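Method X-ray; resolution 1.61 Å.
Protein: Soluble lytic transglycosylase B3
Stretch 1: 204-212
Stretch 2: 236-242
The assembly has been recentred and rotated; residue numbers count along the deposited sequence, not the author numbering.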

ATOM      1  N   GLN A 204     -14.684   1.641   4.129  1.00 16.60           N
ATOM      2  CA  GLN A 204     -14.505   0.816   2.945  1.00 16.94           C
ATOM      3  C   GLN A 204     -13.243   1.194   2.209  1.00 19.35           C
ATOM      4  O   GLN A 204     -12.634   0.348   1.547  1.00 20.11           O
ATOM      5  CB  GLN A 204     -15.698   0.936   2.011  1.00 19.83           C
ATOM      6  CG  GLN A 204     -17.008   0.578   2.700  1.00 20.15           C
ATOM      7  CD  GLN A 204     -18.065   0.110   1.744  1.00 30.96           C
ATOM      8  OE1 GLN A 204     -17.761  -0.422   0.680  1.00 29.09           O
ATOM      9  NE2 GLN A 204     -19.335   0.290   2.124  1.00 28.50           N
ATOM     10  N   THR A 205     -12.852   2.459   2.330  1.00 17.56           N
ATOM     11  CA  THR A 205     -11.673   2.951   1.622  1.00 19.60           C
ATOM     12  C   THR A 205     -10.378   2.766   2.431  1.00 20.56           C
ATOM     13  O   THR A 205      -9.275   2.883   1.890  1.00 19.67           O
ATOM     14  CB  THR A 205     -11.831   4.443   1.298  1.00 21.17           C
ATOM     15  OG1 THR A 205     -12.036   5.151   2.524  1.00 21.80           O
ATOM     16  CG2 THR A 205     -13.035   4.666   0.388  1.00 25.67           C
ATOM     17  N   GLN A 206     -10.521   2.534   3.735  1.00 17.35           N
ATOM     18  CA  GLN A 206      -9.396   2.500   4.679  1.00 16.48           C
ATOM     19  C   GLN A 206      -8.567   3.780   4.632  1.00 19.58           C
ATOM     20  O   GLN A 206      -7.341   3.754   4.794  1.00 22.36           O
ATOM     21  CB  GLN A 206      -8.525   1.268   4.429  1.00 18.91           C
ATOM     22  CG  GLN A 206      -9.292  -0.039   4.720  1.00 19.25           C
ATOM     23  CD  GLN A 206      -9.470  -0.295   6.212  1.00 19.55           C
ATOM     24  OE1 GLN A 206      -8.503  -0.611   6.923  1.00 23.62           O
ATOM     25  NE2 GLN A 206     -10.701  -0.152   6.694  1.00 18.86           N
ATOM     26  N   PHE A 207      -9.261   4.907   4.450  1.00 16.90           N
ATOM     27  CA  PHE A 207      -8.650   6.229   4.632  1.00 18.86           C
ATOM     28  C   PHE A 207      -8.354   6.506   6.106  1.00 19.53           C
ATOM     29  O   PHE A 207      -9.239   6.302   6.936  1.00 21.16           O
ATOM     30  CB  PHE A 207      -9.593   7.337   4.175  1.00 17.98           C
ATOM     31  CG  PHE A 207      -9.732   7.514   2.678  1.00 19.08           C
ATOM     32  CD1 PHE A 207      -8.969   6.792   1.772  1.00 19.06           C
ATOM     33  CD2 PHE A 207     -10.622   8.480   2.201  1.00 21.43           C
ATOM     34  CE1 PHE A 207      -9.110   7.024   0.397  1.00 25.62           C
ATOM     35  CE2 PHE A 207     -10.759   8.728   0.837  1.00 25.22           C
ATOM     36  CZ  PHE A 207     -10.006   8.006  -0.061  1.00 21.57           C
ATOM     37  N   ILE A 208      -7.178   7.037   6.442  1.00 20.14           N
ATOM     38  CA  ILE A 208      -7.001   7.619   7.777  1.00 20.35           C
ATOM     39  C   ILE A 208      -7.764   8.951   7.810  1.00 18.34           C
ATOM     40  O   ILE A 208      -8.075   9.517   6.764  1.00 20.78           O
ATOM     41  CB  ILE A 208      -5.514   7.825   8.134  1.00 23.98           C
ATOM     42  CG1 ILE A 208      -4.840   8.764   7.134  1.00 24.15           C
ATOM     43  CG2 ILE A 208      -4.782   6.487   8.183  1.00 29.09           C
ATOM     44  CD1 ILE A 208      -3.363   9.049   7.459  1.00 25.21           C
ATOM     45  N   PRO A 209      -8.092   9.443   9.011  1.00 20.64           N
ATOM     46  CA  PRO A 209      -8.934  10.639   9.111  1.00 21.81           C
ATOM     47  C   PRO A 209      -8.453  11.847   8.288  1.00 21.40           C
ATOM     48  O   PRO A 209      -9.282  12.470   7.613  1.00 21.92           O
ATOM     49  CB  PRO A 209      -8.902  10.940  10.610  1.00 22.49           C
ATOM     50  CG  PRO A 209      -8.872   9.523  11.228  1.00 21.33           C
ATOM     51  CD  PRO A 209      -7.926   8.771  10.313  1.00 20.43           C
ATOM     52  N   THR A 210      -7.165  12.182   8.328  1.00 24.39           N
ATOM     53  CA  THR A 210      -6.729  13.360   7.576  1.00 24.48           C
ATOM     54  C   THR A 210      -6.901  13.130   6.058  1.00 23.58           C
ATOM     55  O   THR A 210      -7.219  14.066   5.315  1.00 25.69           O
ATOM     56  CB  THR A 210      -5.264  13.753   7.903  1.00 27.82           C
ATOM     57  OG1 THR A 210      -4.390  12.653   7.624  1.00 27.62           O
ATOM     58  CG2 THR A 210      -5.130  14.172   9.372  1.00 30.16           C
ATOM     59  N   THR A 211      -6.726  11.892   5.588  1.00 20.49           N
ATOM     60  CA  THR A 211      -6.974  11.609   4.182  1.00 19.44           C
ATOM     61  C   THR A 211      -8.460  11.719   3.840  1.00 24.47           C
ATOM     62  O   THR A 211      -8.843  12.258   2.800  1.00 22.68           O
ATOM     63  CB  THR A 211      -6.455  10.196   3.796  1.00 21.11           C
ATOM     64  OG1 THR A 211      -5.038  10.163   3.992  1.00 26.31           O
ATOM     65  CG2 THR A 211      -6.798   9.867   2.352  1.00 24.56           C
ATOM     66  N   HIS A 212      -9.314  11.224   4.729  1.00 22.70           N
ATOM     67  CA  HIS A 212     -10.741  11.420   4.559  1.00 20.40           C
ATOM     68  C   HIS A 212     -11.069  12.912   4.435  1.00 20.89           C
ATOM     69  O   HIS A 212     -11.795  13.327   3.526  1.00 21.14           O
ATOM     70  CB  HIS A 212     -11.516  10.809   5.738  1.00 21.74           C
ATOM     71  CG  HIS A 212     -12.985  11.083   5.697  1.00 23.09           C
ATOM     72  ND1 HIS A 212     -13.894  10.185   5.183  1.00 23.50           N
ATOM     73  CD2 HIS A 212     -13.695  12.170   6.087  1.00 21.89           C
ATOM     74  CE1 HIS A 212     -15.106  10.707   5.264  1.00 21.55           C
ATOM     75  NE2 HIS A 212     -15.019  11.893   5.812  1.00 24.66           N
ATOM     76  N   ALA A 236     -16.381   6.966  -5.167  1.00 19.71           N
ATOM     77  CA  ALA A 236     -15.978   8.287  -5.640  1.00 17.78           C
ATOM     78  C   ALA A 236     -14.772   8.787  -4.858  1.00 21.19           C
ATOM     79  O   ALA A 236     -13.890   9.450  -5.432  1.00 19.48           O
ATOM     80  CB  ALA A 236     -17.126   9.262  -5.524  1.00 19.01           C
ATOM     81  N   SER A 237     -14.735   8.489  -3.555  1.00 17.63           N
ATOM     82  CA  SER A 237     -13.614   8.898  -2.722  1.00 17.09           C
ATOM     83  C   SER A 237     -12.328   8.226  -3.180  1.00 17.55           C
ATOM     84  O   SER A 237     -11.280   8.866  -3.272  1.00 18.38           O
ATOM     85  CB  SER A 237     -13.879   8.577  -1.239  1.00 18.80           C
ATOM     86  OG  SER A 237     -15.006   9.291  -0.765  1.00 20.26           O
ATOM     87  N   THR A 238     -12.411   6.935  -3.476  1.00 17.71           N
ATOM     88  CA  THR A 238     -11.252   6.190  -3.943  1.00 17.92           C
ATOM     89  C   THR A 238     -10.728   6.793  -5.235  1.00 17.81           C
ATOM     90  O   THR A 238      -9.519   6.981  -5.400  1.00 17.38           O
ATOM     91  CB  THR A 238     -11.611   4.725  -4.158  1.00 17.83           C
ATOM     92  OG1 THR A 238     -12.068   4.178  -2.914  1.00 22.69           O
ATOM     93  CG2 THR A 238     -10.389   3.921  -4.663  1.00 19.30           C
ATOM     94  N   ALA A 239     -11.645   7.097  -6.148  1.00 18.74           N
ATOM     95  CA  ALA A 239     -11.273   7.651  -7.446  1.00 18.00           C
ATOM     96  C   ALA A 239     -10.649   9.030  -7.286  1.00 17.98           C
ATOM     97  O   ALA A 239      -9.670   9.363  -7.943  1.00 19.83           O
ATOM     98  CB  ALA A 239     -12.497   7.730  -8.363  1.00 22.15           C
ATOM     99  N   ASN A 240     -11.241   9.840  -6.419  1.00 17.34           N
ATOM    100  CA  ASN A 240     -10.719  11.179  -6.169  1.00 18.50           C
ATOM    101  C   ASN A 240      -9.262  11.125  -5.665  1.00 19.08           C
ATOM    102  O   ASN A 240      -8.401  11.920  -6.074  1.00 20.76           O
ATOM    103  CB  ASN A 240     -11.621  11.890  -5.152  1.00 18.28           C
ATOM    104  CG  ASN A 240     -11.286  13.344  -5.011  1.00 21.88           C
ATOM    105  OD1 ASN A 240     -11.138  14.046  -5.998  1.00 22.90           O
ATOM    106  ND2 ASN A 240     -11.157  13.809  -3.779  1.00 27.70           N
ATOM    107  N   TYR A 241      -8.980  10.179  -4.781  1.00 18.07           N
ATOM    108  CA  TYR A 241      -7.636  10.019  -4.225  1.00 16.78           C
ATOM    109  C   TYR A 241      -6.667   9.504  -5.304  1.00 21.25           C
ATOM    110  O   TYR A 241      -5.537   9.998  -5.424  1.00 20.90           O
ATOM    111  CB  TYR A 241      -7.667   9.073  -3.009  1.00 20.19           C
ATOM    112  CG  TYR A 241      -6.351   8.959  -2.254  1.00 22.22           C
ATOM    113  CD1 TYR A 241      -5.363   8.076  -2.660  1.00 30.75           C
ATOM    114  CD2 TYR A 241      -6.110   9.732  -1.128  1.00 34.08           C
ATOM    115  CE1 TYR A 241      -4.169   7.971  -1.965  1.00 34.20           C
ATOM    116  CE2 TYR A 241      -4.919   9.636  -0.434  1.00 35.35           C
ATOM    117  CZ  TYR A 241      -3.957   8.753  -0.851  1.00 33.31           C
ATOM    118  OH  TYR A 241      -2.777   8.653  -0.149  1.00 33.16           O
ATOM    119  N   LEU A 242      -7.105   8.540  -6.111  1.00 20.16           N
ATOM    120  CA  LEU A 242      -6.244   8.085  -7.209  1.00 16.87           C
ATOM    121  C   LEU A 242      -5.950   9.204  -8.202  1.00 18.36           C
ATOM    122  O   LEU A 242      -4.831   9.310  -8.725  1.00 20.10           O
ATOM    123  CB  LEU A 242      -6.879   6.898  -7.947  1.00 17.60           C
ATOM    124  CG  LEU A 242      -6.809   5.576  -7.184  1.00 24.24           C
ATOM    125  CD1 LEU A 242      -7.668   4.527  -7.922  1.00 26.38           C
ATOM    126  CD2 LEU A 242      -5.351   5.067  -7.017  1.00 25.10           C
TER
HETATM  127  O   HOH W   1      -3.360   8.504   3.142  1.00 37.97           O

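The two stretches belong to one chain of the soluble lytic transglycosylase B3. Residues 236 to 242 lie within a longer helix. Residues 204 to 208 are loop or turn, and a second helix starts at Pro209, with Ile208 at its N-cap position. The contact is modest. It buries 235 Å² in total, and no direct hydrogen bond crosses it. Packing of side chains, with one bridging water, joins the two segments.

The backbones approach most closely near Thr205 and Thr238. The CA atoms of Thr205 and Thr238 are 6.5 Å apart, and those of Thr211 and Tyr241 are 8.6 Å apart. Side chains fill the gap between them. Each segment keeps its own backbone bonds. In the first, His212 N donates to Ile208 O at 2.9 Å, forming a turn of the new helix. In the second, Tyr241 N donates to Ser237 O at 3.0 Å.

Phe207 has the most area covered, 58 Å². Its CA-to-CB bond points sideways, but the end of the ring comes nearer to the helix. The chi1 rotamer is m. Atom CZ of Phe207 lies 3.6 Å from Ser237 O, which sits at the ring edge, near its plane. Ring hydrogens carry a slight positive charge, so a carbonyl oxygen is a favourable neighbour there. That oxygen is already the acceptor for Tyr241 N, so it serves the helix while it touches the ring. Ser237 also offers its side chain, with CB 3.8 Å from Phe207 CE2. Its hydroxyl is hydrogen-bonded elsewhere in the structure.

Tyr241 is second, with 49 Å² covered. Tyr241 CB lies 3.9 Å from Phe207 CZ, an apolar contact. The two aromatic rings are also neighbours. Their centroids are 5.6 Å apart and their planes meet at 41°, an oblique arrangement. The chi1 rotamer of Tyr241 is t, and its CA-to-CB bond points toward the first stretch.

The ring of Tyr241 also meets Thr211. Thr211 CG2 is 3.4 Å from Tyr241 CE2, a close methyl-to-ring contact. The polar ends of these two residues are linked through water 1. The water lies 2.5 Å from Thr211 OG1, a short hydrogen bond. Water 1 also donates a weak hydrogen bond to Tyr241 OH at 3.3 Å. The pair thus combines direct apolar packing with a solvent bridge.

Thr205 makes the contact near the start of the first stretch. Its CA-to-CB bond points toward the helix, and Thr205 CG2, a methyl, lies 3.5 Å from Thr238 OG1. A methyl cannot donate a conventional hydrogen bond, so this is van der Waals packing. Thr205 CG2 also lies 4.3 Å from Ser237 CB. The hydroxyl of Thr205 serves its own loop instead: Phe207 N donates a weak hydrogen bond to Thr205 OG1 at 3.4 Å. This bond ties together two residues that both pack on the helix.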